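Local coordinates for protein negative regulator of ofd1 (Schizosaccharomyces pombe, PDB 3QTM) that directly inhibits Ofd1, stabilises the Sre1N transcription factor fragment and is required for correct translation termination, at residues Trp271-Asn274 against Ser275-Thr278; Ser63-Pro66 against Lys67-Ala71; Val133-Leu136 against Val137-Asp141; Glu82-Glu85 against Ile86-Arg90. All coordinates share one frame; numbering follows the deposited sequence.

Contact 1: Trp271-Asn274 against Ser275-Thr278; sequences WLNN and SVDT
Trp271 O takes two hydrogen bonds from Ser275, one turn later in helix 262-285, an alpha helix of the C-terminal TPR-like region. Ser275 N gives the regular i to i+4 backbone bond. Ser275 OG donates the second over 2.9 Å to Trp271 O. The two donors approach from opposite faces of the carbonyl plane. OG is placed for this by chi1 of -63°, which sets it anti to its own carbonyl carbon and turns it back along the helix. The Trp271 indole leaves this turn and stacks on Phe246 of helix 229-254.

Leu272 O accepts from Val276 N at 3.0 Å. The CG2 branch of Val276 rests against the same oxygen, with 3.4 Å between Val276 CG2 and Leu272 O. Both side chains also touch helix 292-305, Leu272 on Leu302 and Val276 on Ile298. Asn273 O accepts from Asp277 N. The Asp277 carboxylate folds back over this carbonyl, but both partners are acceptors and no bond forms between them.

Asn274 O receives Thr278 N at 3.0 Å, with an N-H...O angle of 162°. A water also donates to Asn274 O and lies 3.0 Å from Thr278 OG1.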
loop_
_atom_site.group_PDB
_atom_site.type_symbol
_atom_site.label_atom_id
_atom_site.label_comp_id
_atom_site.label_asym_id
_atom_site.label_seq_id
_atom_site.Cartn_x
_atom_site.Cartn_y
_atom_site.Cartn_z
ATOM N N TRP A 271 -1.272 5.456 19.642
ATOM C CA TRP A 271 -0.774 5.364 18.279
ATOM C C TRP A 271 0.677 5.820 18.186
ATOM O O TRP A 271 1.473 5.225 17.459
ATOM C CB TRP A 271 -1.688 6.118 17.313
ATOM C CG TRP A 271 -2.974 5.401 17.135
ATOM C CD1 TRP A 271 -4.217 5.829 17.504
ATOM C CD2 TRP A 271 -3.145 4.095 16.578
ATOM N NE1 TRP A 271 -5.156 4.871 17.201
ATOM C CE2 TRP A 271 -4.523 3.796 16.631
ATOM C CE3 TRP A 271 -2.265 3.147 16.035
ATOM C CZ2 TRP A 271 -5.045 2.594 16.149
ATOM C CZ3 TRP A 271 -2.784 1.952 15.567
ATOM C CH2 TRP A 271 -4.161 1.686 15.629
ATOM N N LEU A 272 1.024 6.856 18.944
ATOM C CA LEU A 272 2.399 7.339 18.965
ATOM C C LEU A 272 3.331 6.272 19.526
ATOM O O LEU A 272 4.425 6.044 18.996
ATOM C CB LEU A 272 2.510 8.644 19.756
ATOM C CG LEU A 272 1.873 9.848 19.055
ATOM C CD1 LEU A 272 1.856 11.091 19.949
ATOM C CD2 LEU A 272 2.581 10.130 17.740
ATOM N N ASN A 273 2.886 5.591 20.578
ATOM C CA ASN A 273 3.676 4.504 21.148
ATOM C C ASN A 273 3.767 3.255 20.263
ATOM O O ASN A 273 4.784 2.566 20.270
ATOM C CB ASN A 273 3.173 4.143 22.547
ATOM C CG ASN A 273 3.783 5.024 23.615
ATOM O OD1 ASN A 273 5.001 5.228 23.640
ATOM N ND2 ASN A 273 2.944 5.565 24.491
ATOM N N ASN A 274 2.700 2.957 19.521
ATOM C CA ASN A 274 2.760 1.940 18.471
ATOM C C ASN A 274 3.826 2.315 17.437
ATOM O O ASN A 274 4.570 1.464 16.942
ATOM C CB ASN A 274 1.405 1.807 17.777
ATOM C CG ASN A 274 0.381 1.068 18.625
ATOM O OD1 ASN A 274 0.733 0.210 19.439
ATOM N ND2 ASN A 274 -0.892 1.395 18.431
ATOM N N SER A 275 3.883 3.601 17.120
ATOM C CA SER A 275 4.852 4.118 16.161
ATOM C C SER A 275 6.261 3.878 16.683
ATOM O O SER A 275 7.146 3.478 15.932
ATOM C CB SER A 275 4.616 5.609 15.924
ATOM O OG SER A 275 3.339 5.821 15.362
ATOM N N VAL A 276 6.458 4.107 17.984
ATOM C CA VAL A 276 7.763 3.874 18.597
ATOM C C VAL A 276 8.170 2.421 18.451
ATOM O O VAL A 276 9.318 2.115 18.112
ATOM C CB VAL A 276 7.779 4.264 20.090
ATOM C CG1 VAL A 276 9.113 3.861 20.730
ATOM C CG2 VAL A 276 7.541 5.756 20.241
ATOM N N ASP A 277 7.221 1.522 18.701
ATOM C CA ASP A 277 7.503 0.093 18.634
ATOM C C ASP A 277 7.960 -0.284 17.233
ATOM O O ASP A 277 8.960 -0.984 17.060
ATOM C CB ASP A 277 6.269 -0.714 19.032
ATOM C CG ASP A 277 5.862 -0.479 20.489
ATOM O OD1 ASP A 277 6.734 -0.089 21.295
ATOM O OD2 ASP A 277 4.675 -0.687 20.829
ATOM N N THR A 278 7.224 0.207 16.242
ATOM C CA THR A 278 7.507 -0.088 14.847
ATOM C C THR A 278 8.798 0.588 14.374
ATOM O O THR A 278 9.573 -0.011 13.630
ATOM C CB THR A 278 6.304 0.273 13.936
ATOM O OG1 THR A 278 5.195 -0.585 14.253
ATOM C CG2 THR A 278 6.663 0.127 12.439
HETATM O O HOH W 1 3.919 -1.709 16.733
#

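Contact 2: Ser63-Pro66 against Lys67-Ala71; sequences STLP and KDFHA
The backbone of Leu65 and Pro66 is extended and turns helical at Lys67, so Pro66 sits at the N-cap of helix 67-82. Pro66 O is 2.9 Å from Phe69 N and accepts its hydrogen bond. The bond is bent, at 131°, and the donor lies well above the carbonyl plane.

Leu65 and Phe69 carry the apolar side. Leu65 CD1 lies over one face of the Phe69 ring, 4.0 Å from its centroid, in a CH-pi contact. It is displaced toward the CE2 side of the ring, with 3.8 Å between Leu65 CD1 and Phe69 CE2. Phe69 chi1 of 165° sets its CG opposite the backbone N, and the ring stands out from the helix with one face against Leu65 CD1. Pro66 CD packs on Phe69 CB, the two side chains meeting at about a right angle. Leu65 and Phe69 both continue onto Ile55 and Leu56 of helix 38-58.

His70 carries the polar side. Water 2 lies at the edge of the imidazole, in its plane, 2.9 Å from His70 NE2. It donates to Leu65 O at 2.8 Å. Arg107 is hydrogen-bonded to His70 ND1, so both ring nitrogens have partners. The start of the helix therefore meets the loop through two kinds of contact: a leucine-phenylalanine pair faces the neighbouring helix, while a water joins the loop carbonyl to the histidine.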
loop_
_atom_site.group_PDB
_atom_site.type_symbol
_atom_site.label_atom_id
_atom_site.label_comp_id
_atom_site.label_asym_id
_atom_site.label_seq_id
_atom_site.Cartn_x
_atom_site.Cartn_y
_atom_site.Cartn_z
ATOM N N SER A 63 -15.059 -21.904 -18.780
ATOM C CA SER A 63 -15.727 -21.726 -17.507
ATOM C C SER A 63 -15.024 -22.493 -16.384
ATOM O O SER A 63 -15.321 -22.274 -15.210
ATOM C CB SER A 63 -17.204 -22.142 -17.599
ATOM O OG SER A 63 -17.341 -23.550 -17.613
ATOM N N THR A 64 -14.100 -23.391 -16.723
ATOM C CA THR A 64 -13.392 -24.100 -15.657
ATOM C C THR A 64 -11.986 -23.572 -15.404
ATOM O O THR A 64 -11.274 -24.092 -14.558
ATOM C CB THR A 64 -13.367 -25.633 -15.851
ATOM O OG1 THR A 64 -12.736 -25.955 -17.088
ATOM C CG2 THR A 64 -14.783 -26.183 -15.846
ATOM N N LEU A 65 -11.589 -22.529 -16.119
ATOM C CA LEU A 65 -10.357 -21.840 -15.756
ATOM C C LEU A 65 -10.518 -21.304 -14.336
ATOM O O LEU A 65 -11.566 -20.786 -13.983
ATOM C CB LEU A 65 -10.032 -20.721 -16.747
ATOM C CG LEU A 65 -9.595 -21.185 -18.140
ATOM C CD1 LEU A 65 -9.596 -20.018 -19.137
ATOM C CD2 LEU A 65 -8.226 -21.888 -18.093
ATOM N N PRO A 66 -9.487 -21.456 -13.503
ATOM C CA PRO A 66 -9.609 -21.037 -12.111
ATOM C C PRO A 66 -9.510 -19.536 -11.939
ATOM O O PRO A 66 -9.022 -18.794 -12.811
ATOM C CB PRO A 66 -8.393 -21.673 -11.426
ATOM C CG PRO A 66 -7.480 -22.084 -12.492
ATOM C CD PRO A 66 -8.132 -21.909 -13.835
ATOM N N LYS A 67 -9.937 -19.105 -10.765
ATOM C CA LYS A 67 -9.794 -17.718 -10.367
ATOM C C LYS A 67 -8.353 -17.220 -10.561
ATOM O O LYS A 67 -8.152 -16.066 -10.934
ATOM C CB LYS A 67 -10.217 -17.541 -8.917
ATOM C CG LYS A 67 -11.704 -17.816 -8.648
ATOM C CD LYS A 67 -12.103 -17.265 -7.280
ATOM C CE LYS A 67 -13.581 -17.494 -6.983
ATOM N NZ LYS A 67 -13.867 -18.941 -6.857
ATOM N N ASP A 68 -7.368 -18.081 -10.295
ATOM C CA ASP A 68 -5.955 -17.712 -10.437
ATOM C C ASP A 68 -5.579 -17.350 -11.866
ATOM O O ASP A 68 -4.681 -16.551 -12.080
ATOM C CB ASP A 68 -5.031 -18.839 -9.956
ATOM C CG ASP A 68 -4.954 -18.927 -8.442
ATOM O OD1 ASP A 68 -5.491 -18.018 -7.763
ATOM O OD2 ASP A 68 -4.349 -19.902 -7.936
ATOM N N PHE A 69 -6.244 -17.955 -12.845
ATOM C CA PHE A 69 -6.029 -17.550 -14.231
ATOM C C PHE A 69 -6.467 -16.096 -14.447
ATOM O O PHE A 69 -5.715 -15.282 -14.995
ATOM C CB PHE A 69 -6.754 -18.467 -15.222
ATOM C CG PHE A 69 -6.853 -17.874 -16.625
ATOM C CD1 PHE A 69 -5.808 -17.996 -17.520
ATOM C CD2 PHE A 69 -7.981 -17.183 -17.026
ATOM C CE1 PHE A 69 -5.884 -17.441 -18.790
ATOM C CE2 PHE A 69 -8.068 -16.625 -18.304
ATOM C CZ PHE A 69 -7.017 -16.746 -19.180
ATOM N N HIS A 70 -7.679 -15.762 -14.018
ATOM C CA HIS A 70 -8.180 -14.402 -14.246
ATOM C C HIS A 70 -7.398 -13.379 -13.412
ATOM O O HIS A 70 -7.246 -12.230 -13.827
ATOM C CB HIS A 70 -9.678 -14.298 -13.946
ATOM C CG HIS A 70 -10.512 -15.275 -14.708
ATOM N ND1 HIS A 70 -10.921 -15.050 -16.005
ATOM C CD2 HIS A 70 -11.013 -16.484 -14.357
ATOM C CE1 HIS A 70 -11.627 -16.085 -16.424
ATOM N NE2 HIS A 70 -11.705 -16.963 -15.441
ATOM N N ALA A 71 -6.908 -13.807 -12.244
ATOM C CA ALA A 71 -6.089 -12.952 -11.393
ATOM C C ALA A 71 -4.786 -12.570 -12.085
ATOM O O ALA A 71 -4.388 -11.416 -12.038
ATOM C CB ALA A 71 -5.806 -13.632 -10.062
HETATM O O HOH W 2 -13.158 -19.436 -15.790
#

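Contact 3: Val133-Leu136 against Val137-Asp141; sequences VRVL and VWRHD
Near the C-terminal end of helix 119-142, Val135 and Leu136 meet Arg139 across one helical turn. The arginine methylenes meet Val135, and its guanidinium end meets Leu136. Val135 CG1 is 4.0 Å from Arg139 CD, the two side chains crossing at a slant. Leu136 runs beside Arg139 and points the same way, with 3.7 Å between Leu136 CD2 and Arg139 NH1. Arg139 CG, anti to its carbonyl carbon at chi1 -68°, is directed back along the helix and lies 3.3 Å from Val135 O. A bend at chi3 (51°) then turns the guanidinium. Its NH1 forms a salt bridge with Glu98 and its NE with Glu143.

This is regular alpha helix in the N-terminal TPR-like region, and helix 97-110 packs beside it through Val135 on Ile101. Leu136 faces another neighbour, helix 151-170, where it touches Val155 and Tyr158. Four i to i+4 backbone bonds join residues 133-136 to residues 137-140. One runs from Arg139 N to Val135 O at 2.8 Å and another from His140 N to Leu136 O.

Val137 CG2 folds back to within 3.2 Å of Val133 O. At the end of the segment His140 ND1 donates to Asp141 OD1 over 3.1 Å; the carboxylate oxygen lies close to the imidazole plane.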
loop_
_atom_site.group_PDB
_atom_site.type_symbol
_atom_site.label_atom_id
_atom_site.label_comp_id
_atom_site.label_asym_id
_atom_site.label_seq_id
_atom_site.Cartn_x
_atom_site.Cartn_y
_atom_site.Cartn_z
ATOM N N VAL A 133 -9.492 4.529 -8.424
ATOM C CA VAL A 133 -9.717 5.666 -7.530
ATOM C C VAL A 133 -8.717 6.793 -7.808
ATOM O O VAL A 133 -9.082 7.966 -7.926
ATOM C CB VAL A 133 -9.584 5.243 -6.054
ATOM C CG1 VAL A 133 -9.383 6.462 -5.170
ATOM C CG2 VAL A 133 -10.800 4.402 -5.601
ATOM N N ARG A 134 -7.448 6.421 -7.915
ATOM C CA ARG A 134 -6.400 7.389 -8.196
ATOM C C ARG A 134 -6.644 8.129 -9.510
ATOM O O ARG A 134 -6.506 9.355 -9.582
ATOM C CB ARG A 134 -5.025 6.726 -8.210
ATOM C CG ARG A 134 -3.891 7.693 -8.550
ATOM C CD ARG A 134 -2.554 6.973 -8.624
ATOM N NE ARG A 134 -2.590 5.919 -9.629
ATOM C CZ ARG A 134 -2.460 6.125 -10.937
ATOM N NH1 ARG A 134 -2.279 7.354 -11.405
ATOM N NH2 ARG A 134 -2.506 5.104 -11.781
ATOM N N VAL A 135 -7.004 7.397 -10.553
ATOM C CA VAL A 135 -7.245 8.049 -11.837
ATOM C C VAL A 135 -8.504 8.944 -11.789
ATOM O O VAL A 135 -8.529 10.029 -12.388
ATOM C CB VAL A 135 -7.297 7.038 -13.005
ATOM C CG1 VAL A 135 -7.886 7.687 -14.232
ATOM C CG2 VAL A 135 -5.887 6.505 -13.311
ATOM N N LEU A 136 -9.535 8.504 -11.063
ATOM C CA LEU A 136 -10.751 9.312 -10.922
ATOM C C LEU A 136 -10.458 10.648 -10.218
ATOM O O LEU A 136 -10.974 11.676 -10.618
ATOM C CB LEU A 136 -11.877 8.536 -10.208
ATOM C CG LEU A 136 -12.633 7.499 -11.066
ATOM C CD1 LEU A 136 -13.622 6.652 -10.236
ATOM C CD2 LEU A 136 -13.354 8.156 -12.237
ATOM N N VAL A 137 -9.616 10.619 -9.188
ATOM C CA VAL A 137 -9.197 11.839 -8.502
ATOM C C VAL A 137 -8.501 12.789 -9.476
ATOM O O VAL A 137 -8.795 13.989 -9.500
ATOM C CB VAL A 137 -8.279 11.551 -7.307
ATOM C CG1 VAL A 137 -7.813 12.854 -6.664
ATOM C CG2 VAL A 137 -8.996 10.683 -6.271
ATOM N N TRP A 138 -7.597 12.252 -10.292
ATOM C CA TRP A 138 -6.966 13.045 -11.343
ATOM C C TRP A 138 -8.014 13.607 -12.307
ATOM O O TRP A 138 -7.932 14.766 -12.707
ATOM C CB TRP A 138 -5.932 12.225 -12.138
ATOM C CG TRP A 138 -5.144 13.082 -13.118
ATOM C CD1 TRP A 138 -3.964 13.739 -12.870
ATOM C CD2 TRP A 138 -5.498 13.402 -14.477
ATOM N NE1 TRP A 138 -3.559 14.432 -13.991
ATOM C CE2 TRP A 138 -4.483 14.246 -14.988
ATOM C CE3 TRP A 138 -6.561 13.048 -15.314
ATOM C CZ2 TRP A 138 -4.511 14.746 -16.291
ATOM C CZ3 TRP A 138 -6.588 13.550 -16.609
ATOM C CH2 TRP A 138 -5.566 14.384 -17.085
ATOM N N ARG A 139 -8.988 12.789 -12.701
ATOM C CA ARG A 139 -9.984 13.255 -13.658
ATOM C C ARG A 139 -10.837 14.391 -13.055
ATOM O O ARG A 139 -11.134 15.392 -13.717
ATOM C CB ARG A 139 -10.841 12.096 -14.181
ATOM C CG ARG A 139 -10.068 11.108 -15.075
ATOM C CD ARG A 139 -10.933 9.930 -15.558
ATOM N NE ARG A 139 -12.181 10.387 -16.157
ATOM C CZ ARG A 139 -13.274 9.645 -16.297
ATOM N NH1 ARG A 139 -13.301 8.382 -15.886
ATOM N NH2 ARG A 139 -14.347 10.174 -16.852
ATOM N N HIS A 140 -11.211 14.234 -11.793
ATOM C CA HIS A 140 -11.945 15.269 -11.085
ATOM C C HIS A 140 -11.210 16.616 -11.146
ATOM O O HIS A 140 -11.822 17.649 -11.375
ATOM C CB HIS A 140 -12.141 14.871 -9.630
ATOM C CG HIS A 140 -12.854 15.905 -8.822
ATOM N ND1 HIS A 140 -12.194 16.849 -8.067
ATOM C CD2 HIS A 140 -14.177 16.152 -8.660
ATOM C CE1 HIS A 140 -13.078 17.625 -7.463
ATOM N NE2 HIS A 140 -14.290 17.222 -7.808
ATOM N N ASP A 141 -9.894 16.585 -10.951
ATOM C CA ASP A 141 -9.085 17.796 -10.924
ATOM C C ASP A 141 -8.745 18.341 -12.304
ATOM O O ASP A 141 -8.369 19.494 -12.421
ATOM C CB ASP A 141 -7.791 17.553 -10.134
ATOM C CG ASP A 141 -8.055 17.154 -8.692
ATOM O OD1 ASP A 141 -9.143 17.504 -8.177
ATOM O OD2 ASP A 141 -7.180 16.494 -8.071
#

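Contact 4: Glu82-Glu85 against Ile86-Arg90; sequences ELFE and IAQKR
Phe84 and Gln88 cross at about a right angle, one turn apart at the surface in the short helix 84-87 and the 3-10 turn that follows. Gln88 CB stands over one face of the Phe84 ring, 3.8 Å from the centroid, and makes a CH-pi contact. The amide plane is inclined by 41° to the ring. Gln88 OE1 comes within 3.7 Å of Phe84 CE2.

Two torsions bring them together. Phe84 CG lies opposite its backbone N, which carries the ring along the helix toward Gln88. Gln88 chi1 is 69°, with CG between the backbone N and the carbonyl carbon. The chain then extends back toward Glu85. Gln88 NE2 donates to Glu85 O at 3.2 Å. The N-H...O angle is nearly straight, at 165°, and the acceptor lies in the amide plane, though the donor approaches the carbonyl from the flank. The Phe84 ring also touches Glu97 and Tyr100 of helix 97-110.

The backbone makes the turn. Leu83, at the N-cap, accepts twice through its O: from Ala87 N at 2.9 Å, in the carbonyl plane, and from Ile86 N, above that plane. Gln88 N donates to Phe84 O at 2.8 Å. Glutamine therefore serves both chemistries here. Its CB covers part of an aromatic face, and its amide binds the Glu85 carbonyl, in a segment that is 3-10 at residues 88-90.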
loop_
_atom_site.group_PDB
_atom_site.type_symbol
_atom_site.label_atom_id
_atom_site.label_comp_id
_atom_site.label_asym_id
_atom_site.label_seq_id
_atom_site.Cartn_x
_atom_site.Cartn_y
_atom_site.Cartn_z
ATOM N N GLU A 82 0.196 0.718 -15.272
ATOM C CA GLU A 82 1.252 1.267 -14.421
ATOM C C GLU A 82 2.437 1.764 -15.255
ATOM O O GLU A 82 3.062 2.766 -14.943
ATOM C CB GLU A 82 1.743 0.204 -13.441
ATOM C CG GLU A 82 2.898 0.666 -12.543
ATOM C CD GLU A 82 3.381 -0.431 -11.597
ATOM O OE1 GLU A 82 2.919 -1.582 -11.740
ATOM O OE2 GLU A 82 4.217 -0.156 -10.713
ATOM N N LEU A 83 2.733 1.047 -16.327
ATOM C CA LEU A 83 3.895 1.337 -17.134
ATOM C C LEU A 83 3.477 1.931 -18.456
ATOM O O LEU A 83 4.218 1.847 -19.445
ATOM C CB LEU A 83 4.646 0.032 -17.378
ATOM C CG LEU A 83 4.974 -0.704 -16.082
ATOM C CD1 LEU A 83 5.657 -2.049 -16.336
ATOM C CD2 LEU A 83 5.833 0.195 -15.201
ATOM N N PHE A 84 2.279 2.512 -18.484
ATOM C CA PHE A 84 1.666 2.955 -19.737
ATOM C C PHE A 84 2.506 3.949 -20.544
ATOM O O PHE A 84 2.419 4.002 -21.769
ATOM C CB PHE A 84 0.277 3.548 -19.489
ATOM C CG PHE A 84 -0.541 3.693 -20.742
ATOM C CD1 PHE A 84 -1.038 2.570 -21.396
ATOM C CD2 PHE A 84 -0.787 4.940 -21.287
ATOM C CE1 PHE A 84 -1.783 2.693 -22.550
ATOM C CE2 PHE A 84 -1.534 5.068 -22.455
ATOM C CZ PHE A 84 -2.033 3.944 -23.085
ATOM N N GLU A 85 3.313 4.736 -19.849
ATOM C CA GLU A 85 4.099 5.770 -20.497
ATOM C C GLU A 85 5.058 5.153 -21.519
ATOM O O GLU A 85 5.289 5.716 -22.583
ATOM C CB GLU A 85 4.864 6.572 -19.447
ATOM C CG GLU A 85 5.862 7.562 -20.024
ATOM C CD GLU A 85 6.792 8.138 -18.957
ATOM O OE1 GLU A 85 7.404 7.345 -18.195
ATOM O OE2 GLU A 85 6.912 9.385 -18.886
ATOM N N ILE A 86 5.599 3.985 -21.190
ATOM C CA ILE A 86 6.459 3.239 -22.102
ATOM C C ILE A 86 5.657 2.267 -22.960
ATOM O O ILE A 86 5.908 2.137 -24.162
ATOM C CB ILE A 86 7.543 2.453 -21.332
ATOM C CG1 ILE A 86 8.457 3.420 -20.579
ATOM C CG2 ILE A 86 8.379 1.593 -22.294
ATOM C CD1 ILE A 86 9.037 4.491 -21.476
ATOM N N ALA A 87 4.677 1.603 -22.341
ATOM C CA ALA A 87 3.913 0.543 -23.001
ATOM C C ALA A 87 3.087 1.071 -24.160
ATOM O O ALA A 87 2.855 0.365 -25.146
ATOM C CB ALA A 87 3.004 -0.180 -21.988
ATOM N N GLN A 88 2.630 2.313 -24.034
ATOM C CA GLN A 88 1.797 2.910 -25.067
ATOM C C GLN A 88 2.519 2.965 -26.416
ATOM O O GLN A 88 1.876 2.966 -27.469
ATOM C CB GLN A 88 1.320 4.313 -24.653
ATOM C CG GLN A 88 2.425 5.363 -24.595
ATOM C CD GLN A 88 1.916 6.708 -24.116
ATOM O OE1 GLN A 88 0.816 7.124 -24.469
ATOM N NE2 GLN A 88 2.711 7.391 -23.303
ATOM N N LYS A 89 3.849 3.001 -26.385
ATOM C CA LYS A 89 4.627 3.040 -27.628
ATOM C C LYS A 89 4.382 1.818 -28.511
ATOM O O LYS A 89 4.633 1.867 -29.713
ATOM C CB LYS A 89 6.128 3.193 -27.343
ATOM C CG LYS A 89 6.465 4.409 -26.486
ATOM C CD LYS A 89 7.958 4.729 -26.471
ATOM C CE LYS A 89 8.779 3.556 -25.958
ATOM N NZ LYS A 89 10.236 3.879 -25.832
ATOM N N ARG A 90 3.887 0.727 -27.929
ATOM C CA ARG A 90 3.703 -0.507 -28.695
ATOM C C ARG A 90 2.239 -0.670 -29.105
ATOM O O ARG A 90 1.844 -1.694 -29.658
ATOM C CB ARG A 90 4.157 -1.727 -27.882
ATOM C CG ARG A 90 4.930 -1.394 -26.617
ATOM C CD ARG A 90 6.430 -1.683 -26.707
ATOM N NE ARG A 90 6.738 -3.073 -26.390
ATOM C CZ ARG A 90 7.666 -3.495 -25.526
ATOM N NH1 ARG A 90 8.429 -2.649 -24.864
ATOM N NH2 ARG A 90 7.849 -4.798 -25.343
#

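How the contacts relate
All four contacts are local, each within one helix or at its end. Contacts 1 and 3 are turns inside long helices and contact 2 is a helix start; all three are partly buried. Contact 4 is a surface contact on a short helix. Contacts 2 and 4 lie on successive helices, 67-82 and 84-87. Contacts 3 and 4 come closest, about 6 Å between nearest atoms; contacts 2, 3 and 4 all reach helix 97-110. Contact 1 stands apart in the C-terminal region, its centre about 41 Å from that of contact 2. Serine doubles a backbone bond in contact 1, water bridges in contact 2, arginine methylenes pack on valine in contact 3, and a glutamine side-chain amide binds a backbone carbonyl in contact 4.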